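Side-chain contacts in delta-1-pyrroline-5-carboxylate dehydrogenase, mitochondrial (Mus musculus, PDB 4E3X), which catalyses the NAD+-dependent oxidation of L-glutamate gamma-semialdehyde to L-glutamate, the second step of mitochondrial proline degradation: residues N103-A108 / Q260-D265; D133-P138 / Y246-E251. All blocks are in the same frame, centred on the assembly; numbering follows the deposited sequence.

Interaction 1: residues N103-A108 / Q260-D265; sequences NRAIDA and QFVPAD
Q260 reaches from strand 259-261 to the side of helix 99-118, where its NE2 donates a hydrogen bond to the backbone O of A105 (3.1 Å). The bond is nearly straight, 165° at the hydrogen, and it meets a lone pair of the carbonyl from within the carbonyl plane. A105 O in turn lies close to the plane of the Q260 amide, so both flat groups are well aligned for the bond. Beneath the amide the contact is apolar: the methyl CB of A105 rests on Q260 CG at 4.0 Å and, slightly farther, on CB of the same side chain. One turn on, A108 CB flanks the amide 3.8 Å from Q260 NE2, and V262 CG1 reaches A105 CB only loosely, at 4.4 Å. The glutamine gets there by bending: CG sits beside the backbone N (chi1 -46°), and a second kink at chi2 (-74°) swings the amide onto the helix. Its rotation is fixed by more than A105, since OE1 accepts from the backbone N of G69 and NE2 also donates to N257 OD1. Replacing Q260 by an alanine removes the amide, and A105 O, the G69 N-H and N257 OD1 would probably each lose this partner, with a gap opened beside A105. The small side chains of A105 and A108 are consistent with the close approach, 6.4 Å between A105 CA and Q260 CA. Strand 259-261 is an outermost strand of the parallel sheet of the Rossmann-type NAD+-binding domain; Q260 and V262 bond through their backbones to strand 230-233, F261 bonds to V67 of strand 62-68, and helix 99-118 packs across this edge, with A105 also touching V68.

Interaction 2: residues D133-P138 / Y246-E251; sequences DMLSGP and YRILRE
M134 and I248 mark where the last turns of helices 121-136 and 239-251 come together, their CA atoms 7.5 Å apart. I248 carries the middle of the contact with two different branches. Its CD1 meets L135 CD2 at 3.6 Å, two methyls in firm van der Waals contact, while its CG2 faces M134, with CE at 4.1 Å and SD barely farther. CG1 of I248 stands beside the backbone N (chi1 -73°) and CG2 anti to it, which sends the two branches to separate partners. The M134 and I248 side chains run past each other in opposite directions. L135 starts off to the side of the neighbouring helix, yet its tip turns in to reach I248. M134 points at helix 239-251, and a bend at chi3 (68°) turns its methyl toward E251, whose side chain it crosses at about a right angle. CE touches E251 CB at 4.0 Å and lies 3.7 Å from the carboxylate oxygen OE1. That oxygen has its strong partner outside, in a salt bridge with R139 NH2, and M134 and I248 also pack on R139. Helix 121-136 stops after S136, and L135 and I248 both touch V143 of helix 140-151. Helix 239-251 links the adjacent parallel strands 230-233 and 259-261, a beta-alpha-beta crossover of the Rossmann-type NAD+-binding domain, and helix 121-136 packs against its C-terminal end, away from the annotated sites. No hydrogen bond links the two segments, so these helices are held here by shape and hydrophobic contact. The chemistry grades from aliphatic at the buried L135 and I248 to a methionine methyl beside an exposed carboxylate, whose charge is probably balanced by R139.

Overall arrangement
Interaction 1 is buried and interaction 2 only partly so, running from a buried aliphatic end to an exposed glutamate. The chemistry follows the place: at the sheet edge, 103-108 and 260-265 are joined by a side-chain to backbone hydrogen bond, whereas the two helix ends 133-138 and 246-251 meet mainly through aliphatic and thioether packing. The two interactions share no element but use neighbours in the chain: helices 99-118 and 121-136 are consecutive, as are helix 239-251 and strand 259-261. Their centres lie about 22 Å apart, but F261 CD1 lies 3.6 Å from Y246 CB, and the two rings also meet with planes at about 40°, which joins the two regions directly.

Interaction 1: residues N103-A108 / Q260-D265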
ATOM      1  N   ASN B 103      23.910  10.875  -6.678  1.00  7.26           N
ATOM      2  CA  ASN B 103      23.566  10.375  -7.997  1.00  7.85           C
ATOM      3  C   ASN B 103      24.444   9.198  -8.430  1.00  7.42           C
ATOM      4  O   ASN B 103      23.967   8.265  -9.074  1.00  8.50           O
ATOM      5  CB  ASN B 103      23.557  11.512  -9.022  1.00  9.44           C
ATOM      6  CG  ASN B 103      22.273  12.344  -8.951  1.00 10.33           C
ATOM      7  OD1 ASN B 103      22.305  13.569  -8.815  1.00 12.93           O
ATOM      8  ND2 ASN B 103      21.138  11.668  -9.018  1.00  9.19           N
ATOM      9  N   ARG B 104      25.722   9.236  -8.062  1.00  7.95           N
ATOM     10  CA  ARG B 104      26.611   8.108  -8.305  1.00  9.05           C
ATOM     11  C   ARG B 104      26.115   6.869  -7.569  1.00  7.69           C
ATOM     12  O   ARG B 104      26.152   5.754  -8.104  1.00  8.81           O
ATOM     13  CB  ARG B 104      28.017   8.436  -7.827  1.00 11.72           C
ATOM     14  CG  ARG B 104      28.981   7.320  -8.095  1.00 14.56           C
ATOM     15  CD  ARG B 104      30.315   7.875  -8.509  1.00 18.14           C
ATOM     16  NE  ARG B 104      31.113   8.261  -7.354  1.00 20.98           N
ATOM     17  CZ  ARG B 104      31.767   7.393  -6.596  1.00 22.58           C
ATOM     18  NH1 ARG B 104      31.677   6.099  -6.856  1.00 21.81           N
ATOM     19  NH2 ARG B 104      32.500   7.813  -5.577  1.00 22.36           N
ATOM     20  N   ALA B 105      25.652   7.068  -6.338  1.00  6.74           N
ATOM     21  CA  ALA B 105      25.134   5.968  -5.533  1.00  6.67           C
ATOM     22  C   ALA B 105      23.886   5.361  -6.158  1.00  6.61           C
ATOM     23  O   ALA B 105      23.731   4.139  -6.173  1.00  7.17           O
ATOM     24  CB  ALA B 105      24.839   6.442  -4.119  1.00  7.72           C
ATOM     25  N   ILE B 106      22.995   6.216  -6.665  1.00  6.34           N
ATOM     26  CA  ILE B 106      21.809   5.742  -7.381  1.00  6.39           C
ATOM     27  C   ILE B 106      22.207   4.897  -8.590  1.00  6.77           C
ATOM     28  O   ILE B 106      21.709   3.785  -8.771  1.00  7.48           O
ATOM     29  CB  ILE B 106      20.913   6.919  -7.839  1.00  7.20           C
ATOM     30  CG1 ILE B 106      20.254   7.594  -6.628  1.00  8.15           C
ATOM     31  CG2 ILE B 106      19.863   6.446  -8.848  1.00  7.87           C
ATOM     32  CD1 ILE B 106      19.631   8.947  -6.940  1.00  9.19           C
ATOM     33  N   ASP B 107      23.098   5.431  -9.416  1.00  7.40           N
ATOM     34  CA  ASP B 107      23.484   4.721 -10.634  1.00  7.90           C
ATOM     35  C   ASP B 107      24.057   3.342 -10.314  1.00  7.30           C
ATOM     36  O   ASP B 107      23.718   2.361 -10.972  1.00  9.11           O
ATOM     37  CB  ASP B 107      24.502   5.529 -11.446  1.00 10.40           C
ATOM     38  CG  ASP B 107      23.948   6.849 -11.951  1.00 14.57           C
ATOM     39  OD1 ASP B 107      22.723   7.076 -11.853  1.00 16.80           O
ATOM     40  OD2 ASP B 107      24.751   7.662 -12.455  1.00 17.38           O
ATOM     41  N   ALA B 108      24.921   3.274  -9.303  1.00  7.31           N
ATOM     42  CA  ALA B 108      25.558   2.011  -8.945  1.00  7.71           C
ATOM     43  C   ALA B 108      24.565   1.033  -8.337  1.00  7.41           C
ATOM     44  O   ALA B 108      24.631  -0.167  -8.596  1.00  8.80           O
ATOM     45  CB  ALA B 108      26.732   2.243  -8.005  1.00  8.38           C
ATOM     46  N   GLN B 260      23.377   1.691  -0.003  1.00  5.89           N
ATOM     47  CA  GLN B 260      24.403   2.720  -0.023  1.00  5.72           C
ATOM     48  C   GLN B 260      24.272   3.536   1.258  1.00  5.53           C
ATOM     49  O   GLN B 260      23.175   3.975   1.614  1.00  6.72           O
ATOM     50  CB  GLN B 260      24.238   3.615  -1.256  1.00  6.46           C
ATOM     51  CG  GLN B 260      24.012   2.852  -2.566  1.00  6.72           C
ATOM     52  CD  GLN B 260      25.256   2.162  -3.113  1.00  6.46           C
ATOM     53  OE1 GLN B 260      26.040   1.571  -2.368  1.00  7.36           O
ATOM     54  NE2 GLN B 260      25.420   2.205  -4.438  1.00  7.44           N
ATOM     55  N   PHE B 261      25.381   3.690   1.981  1.00  5.47           N
ATOM     56  CA  PHE B 261      25.366   4.382   3.264  1.00  5.97           C
ATOM     57  C   PHE B 261      25.696   5.843   2.993  1.00  5.81           C
ATOM     58  O   PHE B 261      26.863   6.201   2.780  1.00  6.15           O
ATOM     59  CB  PHE B 261      26.385   3.740   4.217  1.00  6.74           C
ATOM     60  CG  PHE B 261      26.265   4.213   5.638  1.00  6.04           C
ATOM     61  CD1 PHE B 261      25.326   3.647   6.486  1.00  6.68           C
ATOM     62  CD2 PHE B 261      27.106   5.210   6.130  1.00  6.59           C
ATOM     63  CE1 PHE B 261      25.209   4.085   7.801  1.00  7.40           C
ATOM     64  CE2 PHE B 261      27.000   5.653   7.435  1.00  7.87           C
ATOM     65  CZ  PHE B 261      26.053   5.088   8.273  1.00  8.12           C
ATOM     66  N   VAL B 262      24.661   6.681   2.954  1.00  5.92           N
ATOM     67  CA  VAL B 262      24.814   8.045   2.476  1.00  6.35           C
ATOM     68  C   VAL B 262      24.178   9.099   3.386  1.00  6.37           C
ATOM     69  O   VAL B 262      23.147   9.690   3.054  1.00  7.19           O
ATOM     70  CB  VAL B 262      24.332   8.200   1.012  1.00  7.41           C
ATOM     71  CG1 VAL B 262      25.337   7.555   0.073  1.00  8.10           C
ATOM     72  CG2 VAL B 262      22.951   7.591   0.812  1.00  7.69           C
ATOM     73  N   PRO B 263      24.826   9.369   4.526  1.00  6.51           N
ATOM     74  CA  PRO B 263      24.479  10.570   5.295  1.00  6.42           C
ATOM     75  C   PRO B 263      24.462  11.791   4.384  1.00  6.62           C
ATOM     76  O   PRO B 263      25.255  11.865   3.446  1.00  7.15           O
ATOM     77  CB  PRO B 263      25.639  10.697   6.289  1.00  8.68           C
ATOM     78  CG  PRO B 263      26.221   9.310   6.391  1.00 10.06           C
ATOM     79  CD  PRO B 263      26.028   8.692   5.047  1.00  7.67           C
ATOM     80  N   ALA B 264      23.575  12.743   4.658  1.00  6.15           N
ATOM     81  CA  ALA B 264      23.415  13.888   3.774  1.00  6.32           C
ATOM     82  C   ALA B 264      22.576  14.944   4.473  1.00  6.75           C
ATOM     83  O   ALA B 264      21.828  14.645   5.410  1.00  7.76           O
ATOM     84  CB  ALA B 264      22.740  13.463   2.467  1.00  7.73           C
ATOM     85  N   ASP B 265      22.690  16.176   4.002  1.00  6.02           N
ATOM     86  CA  ASP B 265      21.751  17.211   4.394  1.00  7.32           C
ATOM     87  C   ASP B 265      20.341  16.749   4.002  1.00  7.42           C
ATOM     88  O   ASP B 265      20.133  16.236   2.900  1.00  7.79           O
ATOM     89  CB  ASP B 265      22.121  18.511   3.687  1.00  7.78           C
ATOM     90  CG  ASP B 265      21.080  19.584   3.865  1.00  9.14           C
ATOM     91  OD1 ASP B 265      21.000  20.150   4.971  1.00 11.45           O
ATOM     92  OD2 ASP B 265      20.359  19.881   2.887  1.00  9.54           O
TER

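Interaction 2: residues D133-P138 / Y246-E251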
ATOM      1  N   ASP B 133      22.042 -12.873  14.150  1.00  9.27           N
ATOM      2  CA  ASP B 133      22.840 -13.739  15.004  1.00 11.01           C
ATOM      3  C   ASP B 133      24.067 -12.997  15.536  1.00 10.68           C
ATOM      4  O   ASP B 133      24.425 -13.124  16.712  1.00 10.87           O
ATOM      5  CB  ASP B 133      23.246 -14.991  14.217  1.00 14.29           C
ATOM      6  CG  ASP B 133      24.016 -15.994  15.053  1.00 18.00           C
ATOM      7  OD1 ASP B 133      23.374 -16.812  15.746  1.00 20.06           O
ATOM      8  OD2 ASP B 133      25.262 -15.985  14.993  1.00 19.52           O
ATOM      9  N   MET B 134      24.700 -12.201  14.676  1.00 10.03           N
ATOM     10  CA  MET B 134      25.851 -11.402  15.092  1.00 10.61           C
ATOM     11  C   MET B 134      25.454 -10.360  16.135  1.00  9.21           C
ATOM     12  O   MET B 134      26.140 -10.169  17.135  1.00 10.23           O
ATOM     13  CB  MET B 134      26.481 -10.721  13.881  1.00 10.62           C
ATOM     14  CG  MET B 134      27.058 -11.706  12.866  1.00 11.99           C
ATOM     15  SD  MET B 134      27.437 -10.940  11.273  1.00 15.19           S
ATOM     16  CE  MET B 134      28.798  -9.883  11.754  1.00 14.89           C
ATOM     17  N   LEU B 135      24.336  -9.686  15.897  1.00  9.19           N
ATOM     18  CA  LEU B 135      23.817  -8.689  16.832  1.00  9.01           C
ATOM     19  C   LEU B 135      23.447  -9.317  18.171  1.00  9.51           C
ATOM     20  O   LEU B 135      23.639  -8.698  19.215  1.00 10.17           O
ATOM     21  CB  LEU B 135      22.600  -7.986  16.234  1.00  8.85           C
ATOM     22  CG  LEU B 135      22.891  -7.005  15.100  1.00  9.64           C
ATOM     23  CD1 LEU B 135      21.632  -6.757  14.275  1.00 10.02           C
ATOM     24  CD2 LEU B 135      23.442  -5.698  15.654  1.00 10.77           C
ATOM     25  N   SER B 136      22.911 -10.536  18.139  1.00  9.69           N
ATOM     26  CA  SER B 136      22.499 -11.228  19.356  1.00 10.93           C
ATOM     27  C   SER B 136      23.706 -11.546  20.224  1.00 10.57           C
ATOM     28  O   SER B 136      23.670 -11.393  21.451  1.00 11.13           O
ATOM     29  CB  SER B 136      21.747 -12.517  19.007  1.00 11.80           C
ATOM     30  OG  SER B 136      21.423 -13.258  20.164  1.00 12.88           O
ATOM     31  N   GLY B 137      24.777 -11.997  19.579  1.00 10.42           N
ATOM     32  CA  GLY B 137      25.940 -12.496  20.284  1.00 10.55           C
ATOM     33  C   GLY B 137      27.112 -11.543  20.295  1.00 10.74           C
ATOM     34  O   GLY B 137      27.158 -10.629  21.117  1.00 11.85           O
ATOM     35  N   PRO B 138      28.074 -11.756  19.383  1.00 10.77           N
ATOM     36  CA  PRO B 138      29.365 -11.074  19.490  1.00 10.98           C
ATOM     37  C   PRO B 138      29.312  -9.562  19.311  1.00 10.79           C
ATOM     38  O   PRO B 138      30.211  -8.885  19.803  1.00 11.78           O
ATOM     39  CB  PRO B 138      30.197 -11.723  18.375  1.00 11.82           C
ATOM     40  CG  PRO B 138      29.181 -12.250  17.394  1.00 11.83           C
ATOM     41  CD  PRO B 138      28.041 -12.715  18.263  1.00 11.43           C
ATOM     42  N   TYR B 246      25.215  -0.986   9.658  1.00  6.23           N
ATOM     43  CA  TYR B 246      25.567  -1.096   8.244  1.00  7.30           C
ATOM     44  C   TYR B 246      26.726  -2.078   8.055  1.00  7.10           C
ATOM     45  O   TYR B 246      26.657  -2.979   7.219  1.00  7.83           O
ATOM     46  CB  TYR B 246      25.915   0.270   7.643  1.00  7.10           C
ATOM     47  CG  TYR B 246      26.268   0.145   6.182  1.00  6.87           C
ATOM     48  CD1 TYR B 246      25.275  -0.060   5.233  1.00  7.06           C
ATOM     49  CD2 TYR B 246      27.592   0.195   5.751  1.00  7.17           C
ATOM     50  CE1 TYR B 246      25.587  -0.214   3.893  1.00  7.67           C
ATOM     51  CE2 TYR B 246      27.911   0.042   4.408  1.00  7.52           C
ATOM     52  CZ  TYR B 246      26.897  -0.157   3.486  1.00  7.10           C
ATOM     53  OH  TYR B 246      27.200  -0.314   2.146  1.00  7.94           O
ATOM     54  N   ARG B 247      27.784  -1.917   8.841  1.00  7.30           N
ATOM     55  CA  ARG B 247      28.951  -2.787   8.725  1.00  8.73           C
ATOM     56  C   ARG B 247      28.592  -4.244   9.004  1.00  8.12           C
ATOM     57  O   ARG B 247      29.072  -5.150   8.321  1.00  9.03           O
ATOM     58  CB  ARG B 247      30.061  -2.335   9.674  1.00  9.41           C
ATOM     59  N   ILE B 248      27.743  -4.472  10.000  1.00  8.12           N
ATOM     60  CA  ILE B 248      27.304  -5.822  10.317  1.00  8.17           C
ATOM     61  C   ILE B 248      26.559  -6.440   9.125  1.00  8.38           C
ATOM     62  O   ILE B 248      26.798  -7.594   8.770  1.00  9.03           O
ATOM     63  CB  ILE B 248      26.470  -5.849  11.618  1.00  8.83           C
ATOM     64  CG1 ILE B 248      27.397  -5.637  12.822  1.00 10.04           C
ATOM     65  CG2 ILE B 248      25.733  -7.176  11.763  1.00 10.38           C
ATOM     66  CD1 ILE B 248      26.690  -5.270  14.111  1.00 11.14           C
ATOM     67  N   LEU B 249      25.697  -5.664   8.476  1.00  7.86           N
ATOM     68  CA  LEU B 249      24.980  -6.172   7.309  1.00  8.34           C
ATOM     69  C   LEU B 249      25.939  -6.583   6.194  1.00  8.53           C
ATOM     70  O   LEU B 249      25.768  -7.631   5.571  1.00  9.13           O
ATOM     71  CB  LEU B 249      23.977  -5.143   6.791  1.00  9.50           C
ATOM     72  CG  LEU B 249      22.686  -5.013   7.598  1.00 10.43           C
ATOM     73  CD1 LEU B 249      21.902  -3.797   7.133  1.00 10.90           C
ATOM     74  CD2 LEU B 249      21.851  -6.279   7.484  1.00 11.93           C
ATOM     75  N   ARG B 250      26.939  -5.749   5.935  1.00  8.50           N
ATOM     76  CA  ARG B 250      27.933  -6.081   4.920  1.00  7.95           C
ATOM     77  C   ARG B 250      28.706  -7.347   5.294  1.00  9.19           C
ATOM     78  O   ARG B 250      28.915  -8.219   4.450  1.00 10.12           O
ATOM     79  CB  ARG B 250      28.868  -4.892   4.649  1.00  8.12           C
ATOM     80  CG  ARG B 250      28.139  -3.606   4.225  1.00  8.88           C
ATOM     81  CD  ARG B 250      27.250  -3.786   2.984  1.00  9.07           C
ATOM     82  NE  ARG B 250      27.972  -4.512   1.946  1.00  9.61           N
ATOM     83  CZ  ARG B 250      28.864  -3.965   1.128  1.00  9.74           C
ATOM     84  NH1 ARG B 250      29.115  -2.661   1.175  1.00  9.70           N
ATOM     85  NH2 ARG B 250      29.506  -4.728   0.256  1.00 10.81           N
ATOM     86  N   GLU B 251      29.110  -7.457   6.555  1.00  9.31           N
ATOM     87  CA  GLU B 251      29.851  -8.633   7.006  1.00  9.65           C
ATOM     88  C   GLU B 251      29.001  -9.899   6.954  1.00 10.00           C
ATOM     89  O   GLU B 251      29.532 -10.997   6.767  1.00 12.01           O
ATOM     90  CB  GLU B 251      30.386  -8.429   8.423  1.00 11.15           C
ATOM     91  CG  GLU B 251      31.462  -7.369   8.544  1.00 13.61           C
ATOM     92  CD  GLU B 251      31.954  -7.228   9.972  1.00 16.64           C
ATOM     93  OE1 GLU B 251      31.901  -8.230  10.720  1.00 18.39           O
ATOM     94  OE2 GLU B 251      32.386  -6.124  10.348  1.00 19.21           O
TER